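Local coordinates for protein putative sodium:solute symporter (Proteus mirabilis, PDB 5NV9) that couples the inward Na+ gradient to the uptake of the sialic acid N-acetylneuraminic acid across the bacterial inner membrane, at residues T77-Q82 / F287-G292; A218-P223 / A294-Y299. One frame throughout, in Å; residues are numbered along the deposited sequence.

Contact 1 (T77-Q82 / F287-G292); sequences TFIIGQ and FFFAIG. With SLB (N-acetyl-beta-neuraminic acid), chain D.
Q82 NE2 donates a nearly straight hydrogen bond of 3.0 Å to O7 of the bound N-acetyl-beta-neuraminic acid, 171° at the hydrogen, while Q82 OE1 lies 2.5 Å from O9 of the same sugar, so short for a hydrogen bond that the exact length is doubtful. A primary amide suits this place in the LeuT-fold pocket because it can accept from one hydroxyl and donate to another; the pair of contacts would favour one flip of the amide. The Q82 side chain is bent at chi2 (-71°), bringing its amide to the sugar. G81, without a side chain, lets the acetyl methyl C11 of the sugar come within 3.4 Å of its backbone C. The sugar is also hydrogen-bonded to the backbone O of T58 and to side chains of S60, T63 and R135.

The same segment also packs against F289 of helix 267-301. I79 CB stands over one face of the F289 ring, displaced toward its rim, in a CH-pi contact, and CG1 runs along the same ring. A flat, apolar phenylalanine suits this buried seam, where I67 and A71 also touch it. Near the ring plane, F78 CB meets the edge at F289 CZ, 3.9 Å away.

Contact 2 (A218-P223 / A294-Y299); sequences ADKFFP and ALFVYY
A lysine laid over a phenylalanine face, joining cation-pi and CH-pi contact, ties the periplasmic loop after helix 207-217 to the periplasmic end of helix 267-301. The pair is K220 and F296, and it lies away from the substrate and sodium sites. D219, just before K220, has a positive phi (61°) and closes the preceding helix in a Schellman motif; K220, the next residue, points its side chain toward F296. The nearest backbones remain well apart, with K220 CA 10.1 Å from F296 CA, and long side chains have to span the interval.

F296 contributes a broad face: its CG lies anti to the backbone N (chi1 161°), and the ring reaches toward the loop. K220 CE sits almost directly above the middle of that face, 3.7 Å from the ring centroid. CD, one carbon earlier, lies nearer the rim and approaches CE2 at 3.8 Å. Bends at chi3 and chi4 keep the last carbons over the ring and place NZ above it too, 4.7 Å from the centroid and 12° off the normal.

The ammonium has stronger partners than the ring, since K220 NZ is hydrogen-bonded to the backbone carbonyls of Y72 and S74. Lysine therefore suits a place where one side chain must both lie on an aromatic face and reach peptide oxygens. The chemistry implies a divided role: carbonyls bind the charged end, while the ring supports the methylenes and probably adds modest electrostatic stabilisation.

How the contacts relate
Helix 267-301 serves both contacts, offering F289 to the buried segment that also carries the sugar-binding Q82 in contact 1 and F296, two turns later, to the partly buried periplasmic edge in contact 2. Each uses one face of a phenylalanine, but the partner changes with the setting: a branched aliphatic chain inside the membrane, a lysine at the periplasmic side, itself covered and with its charged end bonded to carbonyls. Contact 1 also includes direct substrate binding, whereas contact 2 joins a loop to the helix away from the annotated sites. Their centres are about 12 Å apart, and the first segments pack together, with I79 CG2 3.9 Å from F222 CZ. W76 likewise meets both F289 and F221.

Contact 1 (T77-Q82 / F287-G292)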
ATOM      1  N   THR A  77     -16.390 -10.812  -3.845  1.00 20.16           N
ATOM      2  CA  THR A  77     -16.769 -10.235  -2.540  1.00 21.95           C
ATOM      3  C   THR A  77     -15.774  -9.222  -1.943  1.00 21.60           C
ATOM      4  O   THR A  77     -16.189  -8.291  -1.305  1.00 23.25           O
ATOM      5  CB  THR A  77     -17.104 -11.294  -1.490  1.00 20.13           C
ATOM      6  OG1 THR A  77     -16.055 -12.236  -1.386  1.00 20.58           O
ATOM      7  CG2 THR A  77     -18.379 -11.976  -1.847  1.00 20.79           C
ATOM      8  N   PHE A  78     -14.475  -9.429  -2.134  1.00 21.45           N
ATOM      9  CA  PHE A  78     -13.461  -8.520  -1.654  1.00 23.57           C
ATOM     10  C   PHE A  78     -13.551  -7.076  -2.147  1.00 22.01           C
ATOM     11  O   PHE A  78     -13.041  -6.177  -1.507  1.00 23.11           O
ATOM     12  CB  PHE A  78     -12.081  -9.042  -1.999  1.00 23.73           C
ATOM     13  CG  PHE A  78     -11.519 -10.027  -1.000  1.00 25.37           C
ATOM     14  CD1 PHE A  78     -12.290 -11.109  -0.515  1.00 25.35           C
ATOM     15  CD2 PHE A  78     -10.177  -9.958  -0.645  1.00 28.36           C
ATOM     16  CE1 PHE A  78     -11.746 -12.041   0.362  1.00 27.62           C
ATOM     17  CE2 PHE A  78      -9.629 -10.881   0.266  1.00 29.81           C
ATOM     18  CZ  PHE A  78     -10.411 -11.930   0.751  1.00 28.18           C
ATOM     19  N   ILE A  79     -14.214  -6.853  -3.283  1.00 22.97           N
ATOM     20  CA  ILE A  79     -14.372  -5.524  -3.834  1.00 21.58           C
ATOM     21  C   ILE A  79     -15.143  -4.629  -2.836  1.00 21.48           C
ATOM     22  O   ILE A  79     -14.999  -3.408  -2.870  1.00 22.75           O
ATOM     23  CB  ILE A  79     -14.998  -5.514  -5.276  1.00 20.08           C
ATOM     24  CG1 ILE A  79     -14.520  -4.280  -6.058  1.00 21.83           C
ATOM     25  CG2 ILE A  79     -16.539  -5.609  -5.227  1.00 20.91           C
ATOM     26  CD1 ILE A  79     -15.138  -4.111  -7.423  1.00 21.69           C
ATOM     27  N   ILE A  80     -15.911  -5.196  -1.929  1.00 22.44           N
ATOM     28  CA  ILE A  80     -16.536  -4.380  -0.878  1.00 22.93           C
ATOM     29  C   ILE A  80     -15.426  -3.569  -0.171  1.00 21.93           C
ATOM     30  O   ILE A  80     -15.606  -2.389   0.144  1.00 20.53           O
ATOM     31  CB  ILE A  80     -17.423  -5.235   0.059  1.00 23.82           C
ATOM     32  CG1 ILE A  80     -18.627  -5.798  -0.714  1.00 26.43           C
ATOM     33  CG2 ILE A  80     -18.016  -4.409   1.192  1.00 23.27           C
ATOM     34  CD1 ILE A  80     -19.201  -7.051  -0.087  1.00 28.38           C
ATOM     35  N   GLY A  81     -14.239  -4.160  -0.032  1.00 21.84           N
ATOM     36  CA  GLY A  81     -13.074  -3.449   0.493  1.00 20.99           C
ATOM     37  C   GLY A  81     -12.761  -2.101  -0.098  1.00 21.19           C
ATOM     38  O   GLY A  81     -12.421  -1.170   0.630  1.00 19.08           O
ATOM     39  N   GLN A  82     -12.846  -1.994  -1.430  1.00 20.10           N
ATOM     40  CA  GLN A  82     -12.578  -0.756  -2.160  1.00 22.00           C
ATOM     41  C   GLN A  82     -13.555   0.359  -1.845  1.00 21.08           C
ATOM     42  O   GLN A  82     -13.177   1.540  -1.683  1.00 19.39           O
ATOM     43  CB  GLN A  82     -12.630  -1.019  -3.693  1.00 22.22           C
ATOM     44  CG  GLN A  82     -11.804  -2.205  -4.117  1.00 23.77           C
ATOM     45  CD  GLN A  82     -10.314  -1.928  -4.010  1.00 23.84           C
ATOM     46  OE1 GLN A  82      -9.876  -0.783  -4.062  1.00 23.77           O
ATOM     47  NE2 GLN A  82      -9.533  -2.971  -3.990  1.00 25.42           N
ATOM     48  N   PHE A 287     -11.713  -3.291 -12.610  1.00 23.75           N
ATOM     49  CA  PHE A 287     -11.056  -3.943 -13.773  1.00 23.56           C
ATOM     50  C   PHE A 287     -10.183  -5.124 -13.368  1.00 23.82           C
ATOM     51  O   PHE A 287     -10.130  -6.106 -14.134  1.00 22.03           O
ATOM     52  CB  PHE A 287     -10.301  -2.977 -14.675  1.00 23.74           C
ATOM     53  CG  PHE A 287     -11.198  -2.147 -15.515  1.00 24.16           C
ATOM     54  CD1 PHE A 287     -11.760  -0.977 -15.010  1.00 25.72           C
ATOM     55  CD2 PHE A 287     -11.509  -2.534 -16.805  1.00 25.85           C
ATOM     56  CE1 PHE A 287     -12.623  -0.211 -15.783  1.00 27.66           C
ATOM     57  CE2 PHE A 287     -12.385  -1.780 -17.563  1.00 27.22           C
ATOM     58  CZ  PHE A 287     -12.946  -0.619 -17.056  1.00 25.85           C
ATOM     59  N   PHE A 288      -9.574  -5.082 -12.169  1.00 24.05           N
ATOM     60  CA  PHE A 288      -8.767  -6.222 -11.703  1.00 23.79           C
ATOM     61  C   PHE A 288      -9.652  -7.458 -11.407  1.00 22.59           C
ATOM     62  O   PHE A 288      -9.281  -8.574 -11.733  1.00 21.71           O
ATOM     63  CB  PHE A 288      -7.855  -5.825 -10.553  1.00 24.97           C
ATOM     64  CG  PHE A 288      -6.742  -4.916 -10.984  1.00 25.94           C
ATOM     65  CD1 PHE A 288      -5.641  -5.424 -11.672  1.00 28.71           C
ATOM     66  CD2 PHE A 288      -6.797  -3.562 -10.774  1.00 26.17           C
ATOM     67  CE1 PHE A 288      -4.631  -4.578 -12.155  1.00 28.11           C
ATOM     68  CE2 PHE A 288      -5.790  -2.706 -11.259  1.00 25.98           C
ATOM     69  CZ  PHE A 288      -4.694  -3.219 -11.915  1.00 24.48           C
ATOM     70  N   PHE A 289     -10.816  -7.242 -10.819  1.00 22.85           N
ATOM     71  CA  PHE A 289     -11.789  -8.330 -10.625  1.00 25.37           C
ATOM     72  C   PHE A 289     -12.257  -8.815 -11.988  1.00 25.69           C
ATOM     73  O   PHE A 289     -12.274 -10.023 -12.239  1.00 24.37           O
ATOM     74  CB  PHE A 289     -12.981  -7.850  -9.769  1.00 25.39           C
ATOM     75  CG  PHE A 289     -12.628  -7.729  -8.319  1.00 24.84           C
ATOM     76  CD1 PHE A 289     -12.642  -8.855  -7.519  1.00 22.24           C
ATOM     77  CD2 PHE A 289     -12.166  -6.517  -7.764  1.00 23.65           C
ATOM     78  CE1 PHE A 289     -12.295  -8.771  -6.163  1.00 24.11           C
ATOM     79  CE2 PHE A 289     -11.783  -6.455  -6.410  1.00 26.50           C
ATOM     80  CZ  PHE A 289     -11.834  -7.595  -5.614  1.00 22.96           C
ATOM     81  N   ALA A 290     -12.627  -7.872 -12.864  1.00 22.74           N
ATOM     82  CA  ALA A 290     -13.158  -8.228 -14.175  1.00 21.80           C
ATOM     83  C   ALA A 290     -12.168  -9.047 -14.953  1.00 19.73           C
ATOM     84  O   ALA A 290     -12.561 -10.020 -15.635  1.00 20.81           O
ATOM     85  CB  ALA A 290     -13.657  -7.016 -14.957  1.00 21.19           C
ATOM     86  N   ILE A 291     -10.883  -8.738 -14.782  1.00 17.99           N
ATOM     87  CA  ILE A 291      -9.835  -9.535 -15.395  1.00 19.35           C
ATOM     88  C   ILE A 291      -9.819 -11.030 -14.982  1.00 18.19           C
ATOM     89  O   ILE A 291      -9.720 -11.901 -15.863  1.00 18.11           O
ATOM     90  CB  ILE A 291      -8.434  -8.892 -15.250  1.00 19.44           C
ATOM     91  CG1 ILE A 291      -8.329  -7.681 -16.165  1.00 20.66           C
ATOM     92  CG2 ILE A 291      -7.347  -9.861 -15.639  1.00 21.72           C
ATOM     93  CD1 ILE A 291      -7.277  -6.712 -15.656  1.00 20.77           C
ATOM     94  N   GLY A 292      -9.918 -11.312 -13.671  1.00 19.21           N
ATOM     95  CA  GLY A 292     -10.007 -12.682 -13.163  1.00 19.14           C
ATOM     96  C   GLY A 292     -11.237 -13.398 -13.641  1.00 18.98           C
ATOM     97  O   GLY A 292     -11.169 -14.528 -14.041  1.00 20.00           O
TER
HETATM   98  C1  SLB D 503      -1.924  -3.454  -2.416  1.00 27.24           C
HETATM   99  C2  SLB D 503      -3.044  -3.071  -1.490  1.00 25.15           C
HETATM  100  C3  SLB D 503      -3.520  -4.303  -0.757  1.00 24.67           C
HETATM  101  C4  SLB D 503      -4.808  -4.049   0.058  1.00 25.99           C
HETATM  102  C5  SLB D 503      -5.849  -3.579  -0.959  1.00 26.42           C
HETATM  103  C6  SLB D 503      -5.336  -2.319  -1.690  1.00 26.08           C
HETATM  104  C7  SLB D 503      -6.289  -1.764  -2.757  1.00 24.20           C
HETATM  105  C8  SLB D 503      -5.714  -0.551  -3.440  1.00 22.85           C
HETATM  106  C9  SLB D 503      -6.729   0.099  -4.380  1.00 24.83           C
HETATM  107  C10 SLB D 503      -8.270  -3.917  -0.624  1.00 28.16           C
HETATM  108  C11 SLB D 503      -9.504  -3.234  -0.096  1.00 31.60           C
HETATM  109  N5  SLB D 503      -7.131  -3.284  -0.305  1.00 27.84           N
HETATM  110  O1A SLB D 503      -2.215  -3.743  -3.628  1.00 24.48           O
HETATM  111  O1B SLB D 503      -0.731  -3.522  -1.932  1.00 29.61           O
HETATM  112  O2  SLB D 503      -2.616  -2.055  -0.538  1.00 24.77           O
HETATM  113  O4  SLB D 503      -5.277  -5.278   0.713  1.00 24.67           O
HETATM  114  O6  SLB D 503      -4.104  -2.601  -2.347  1.00 27.94           O
HETATM  115  O7  SLB D 503      -6.525  -2.733  -3.783  1.00 23.82           O
HETATM  116  O8  SLB D 503      -5.284   0.396  -2.469  1.00 25.09           O
HETATM  117  O9  SLB D 503      -7.869   0.640  -3.667  1.00 27.58           O
HETATM  118  O10 SLB D 503      -8.314  -4.933  -1.337  1.00 26.82           O

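Contact 2 (A218-P223 / A294-Y299)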
ATOM      1  N   ALA A 218     -22.035 -19.183 -12.770  1.00 25.52           N
ATOM      2  CA  ALA A 218     -21.212 -19.891 -11.830  1.00 25.54           C
ATOM      3  C   ALA A 218     -21.303 -19.274 -10.375  1.00 24.54           C
ATOM      4  O   ALA A 218     -20.620 -19.697  -9.506  1.00 25.96           O
ATOM      5  CB  ALA A 218     -19.753 -19.932 -12.353  1.00 25.34           C
ATOM      6  N   ASP A 219     -22.130 -18.261 -10.146  1.00 26.19           N
ATOM      7  CA  ASP A 219     -22.252 -17.620  -8.861  1.00 29.02           C
ATOM      8  C   ASP A 219     -20.915 -16.994  -8.409  1.00 25.37           C
ATOM      9  O   ASP A 219     -20.557 -17.039  -7.257  1.00 23.04           O
ATOM     10  CB  ASP A 219     -22.783 -18.636  -7.824  1.00 32.82           C
ATOM     11  CG  ASP A 219     -23.571 -17.988  -6.697  1.00 35.42           C
ATOM     12  OD1 ASP A 219     -24.118 -16.876  -6.883  1.00 37.48           O
ATOM     13  OD2 ASP A 219     -23.634 -18.588  -5.586  1.00 45.66           O
ATOM     14  N   LYS A 220     -20.194 -16.387  -9.323  1.00 22.11           N
ATOM     15  CA  LYS A 220     -18.892 -15.875  -9.024  1.00 22.62           C
ATOM     16  C   LYS A 220     -18.858 -14.359  -8.898  1.00 22.51           C
ATOM     17  O   LYS A 220     -17.771 -13.749  -9.031  1.00 24.99           O
ATOM     18  CB  LYS A 220     -17.893 -16.372 -10.070  1.00 21.85           C
ATOM     19  CG  LYS A 220     -17.532 -17.838  -9.925  1.00 23.65           C
ATOM     20  CD  LYS A 220     -16.736 -18.386 -11.107  1.00 24.54           C
ATOM     21  CE  LYS A 220     -15.235 -18.008 -11.101  1.00 24.51           C
ATOM     22  NZ  LYS A 220     -14.534 -18.445  -9.884  1.00 25.39           N
ATOM     23  N   PHE A 221     -20.010 -13.728  -8.724  1.00 22.39           N
ATOM     24  CA  PHE A 221     -20.032 -12.299  -8.328  1.00 23.75           C
ATOM     25  C   PHE A 221     -20.177 -12.159  -6.807  1.00 23.84           C
ATOM     26  O   PHE A 221     -19.180 -12.003  -6.123  1.00 24.05           O
ATOM     27  CB  PHE A 221     -21.100 -11.526  -9.076  1.00 24.07           C
ATOM     28  CG  PHE A 221     -20.764 -11.296 -10.513  1.00 24.19           C
ATOM     29  CD1 PHE A 221     -19.644 -10.580 -10.860  1.00 27.22           C
ATOM     30  CD2 PHE A 221     -21.586 -11.754 -11.514  1.00 27.15           C
ATOM     31  CE1 PHE A 221     -19.335 -10.337 -12.196  1.00 28.11           C
ATOM     32  CE2 PHE A 221     -21.282 -11.543 -12.871  1.00 26.29           C
ATOM     33  CZ  PHE A 221     -20.151 -10.841 -13.201  1.00 27.70           C
ATOM     34  N   PHE A 222     -21.389 -12.271  -6.274  1.00 27.44           N
ATOM     35  CA  PHE A 222     -21.628 -12.077  -4.827  1.00 26.69           C
ATOM     36  C   PHE A 222     -22.437 -13.249  -4.333  1.00 27.02           C
ATOM     37  O   PHE A 222     -23.664 -13.136  -4.203  1.00 27.82           O
ATOM     38  CB  PHE A 222     -22.300 -10.711  -4.564  1.00 27.86           C
ATOM     39  CG  PHE A 222     -21.473  -9.546  -5.043  1.00 28.12           C
ATOM     40  CD1 PHE A 222     -20.441  -9.058  -4.280  1.00 29.33           C
ATOM     41  CD2 PHE A 222     -21.686  -9.001  -6.294  1.00 31.69           C
ATOM     42  CE1 PHE A 222     -19.675  -8.003  -4.723  1.00 30.33           C
ATOM     43  CE2 PHE A 222     -20.918  -7.946  -6.760  1.00 31.55           C
ATOM     44  CZ  PHE A 222     -19.902  -7.455  -5.977  1.00 31.57           C
ATOM     45  N   PRO A 223     -21.776 -14.409  -4.115  1.00 26.51           N
ATOM     46  CA  PRO A 223     -22.594 -15.605  -3.784  1.00 29.04           C
ATOM     47  C   PRO A 223     -23.229 -15.417  -2.384  1.00 29.67           C
ATOM     48  O   PRO A 223     -22.556 -14.981  -1.463  1.00 26.14           O
ATOM     49  CB  PRO A 223     -21.572 -16.769  -3.796  1.00 28.72           C
ATOM     50  CG  PRO A 223     -20.222 -16.117  -3.771  1.00 27.68           C
ATOM     51  CD  PRO A 223     -20.342 -14.717  -4.230  1.00 26.83           C
ATOM     52  N   ALA A 294     -12.892 -12.655 -16.465  1.00 19.30           N
ATOM     53  CA  ALA A 294     -12.593 -12.839 -17.904  1.00 19.43           C
ATOM     54  C   ALA A 294     -11.676 -13.973 -18.182  1.00 21.10           C
ATOM     55  O   ALA A 294     -11.935 -14.740 -19.117  1.00 24.34           O
ATOM     56  CB  ALA A 294     -12.074 -11.565 -18.545  1.00 20.26           C
ATOM     57  N   LEU A 295     -10.606 -14.114 -17.388  1.00 22.86           N
ATOM     58  CA  LEU A 295      -9.629 -15.156 -17.628  1.00 21.22           C
ATOM     59  C   LEU A 295     -10.192 -16.514 -17.357  1.00 24.22           C
ATOM     60  O   LEU A 295      -9.767 -17.481 -17.991  1.00 23.06           O
ATOM     61  CB  LEU A 295      -8.382 -14.978 -16.766  1.00 22.34           C
ATOM     62  CG  LEU A 295      -7.442 -13.823 -17.171  1.00 23.88           C
ATOM     63  CD1 LEU A 295      -6.388 -13.598 -16.164  1.00 24.60           C
ATOM     64  CD2 LEU A 295      -6.800 -14.040 -18.508  1.00 23.26           C
ATOM     65  N   PHE A 296     -11.068 -16.582 -16.336  1.00 25.38           N
ATOM     66  CA  PHE A 296     -11.771 -17.783 -15.971  1.00 26.34           C
ATOM     67  C   PHE A 296     -12.610 -18.274 -17.155  1.00 27.80           C
ATOM     68  O   PHE A 296     -12.557 -19.467 -17.508  1.00 26.06           O
ATOM     69  CB  PHE A 296     -12.646 -17.522 -14.753  1.00 28.59           C
ATOM     70  CG  PHE A 296     -13.713 -18.524 -14.576  1.00 26.16           C
ATOM     71  CD1 PHE A 296     -13.409 -19.768 -14.129  1.00 27.34           C
ATOM     72  CD2 PHE A 296     -15.007 -18.202 -14.865  1.00 29.55           C
ATOM     73  CE1 PHE A 296     -14.383 -20.737 -13.975  1.00 31.61           C
ATOM     74  CE2 PHE A 296     -15.998 -19.166 -14.726  1.00 33.70           C
ATOM     75  CZ  PHE A 296     -15.686 -20.435 -14.291  1.00 31.28           C
ATOM     76  N   VAL A 297     -13.395 -17.364 -17.752  1.00 28.35           N
ATOM     77  CA  VAL A 297     -14.167 -17.698 -18.950  1.00 26.43           C
ATOM     78  C   VAL A 297     -13.255 -18.082 -20.110  1.00 25.70           C
ATOM     79  O   VAL A 297     -13.495 -19.077 -20.787  1.00 27.60           O
ATOM     80  CB  VAL A 297     -15.144 -16.612 -19.327  1.00 24.71           C
ATOM     81  CG1 VAL A 297     -15.926 -17.017 -20.560  1.00 24.84           C
ATOM     82  CG2 VAL A 297     -16.089 -16.367 -18.175  1.00 24.03           C
ATOM     83  N   TYR A 298     -12.169 -17.338 -20.313  1.00 24.59           N
ATOM     84  CA  TYR A 298     -11.298 -17.639 -21.385  1.00 25.57           C
ATOM     85  C   TYR A 298     -10.677 -19.029 -21.256  1.00 26.91           C
ATOM     86  O   TYR A 298     -10.634 -19.750 -22.241  1.00 24.12           O
ATOM     87  CB  TYR A 298     -10.218 -16.575 -21.566  1.00 26.22           C
ATOM     88  CG  TYR A 298      -9.215 -16.876 -22.671  1.00 26.98           C
ATOM     89  CD1 TYR A 298      -9.501 -16.617 -24.024  1.00 28.88           C
ATOM     90  CD2 TYR A 298      -7.980 -17.409 -22.368  1.00 27.27           C
ATOM     91  CE1 TYR A 298      -8.576 -16.904 -25.021  1.00 29.02           C
ATOM     92  CE2 TYR A 298      -7.063 -17.692 -23.352  1.00 28.29           C
ATOM     93  CZ  TYR A 298      -7.340 -17.424 -24.667  1.00 30.91           C
ATOM     94  OH  TYR A 298      -6.333 -17.720 -25.590  1.00 33.99           O
ATOM     95  N   TYR A 299     -10.202 -19.431 -20.075  1.00 24.01           N
ATOM     96  CA  TYR A 299      -9.566 -20.735 -19.994  1.00 23.69           C
ATOM     97  C   TYR A 299     -10.536 -21.917 -19.829  1.00 25.88           C
ATOM     98  O   TYR A 299     -10.111 -23.054 -19.941  1.00 27.05           O
ATOM     99  CB  TYR A 299      -8.443 -20.726 -18.927  1.00 23.73           C
ATOM    100  CG  TYR A 299      -7.254 -19.936 -19.391  1.00 23.17           C
ATOM    101  CD1 TYR A 299      -6.370 -20.450 -20.361  1.00 24.53           C
ATOM    102  CD2 TYR A 299      -6.984 -18.694 -18.867  1.00 23.75           C
ATOM    103  CE1 TYR A 299      -5.270 -19.716 -20.809  1.00 25.47           C
ATOM    104  CE2 TYR A 299      -5.872 -17.967 -19.263  1.00 26.03           C
ATOM    105  CZ  TYR A 299      -5.008 -18.457 -20.254  1.00 26.93           C
ATOM    106  OH  TYR A 299      -3.930 -17.671 -20.677  1.00 24.22           O
TER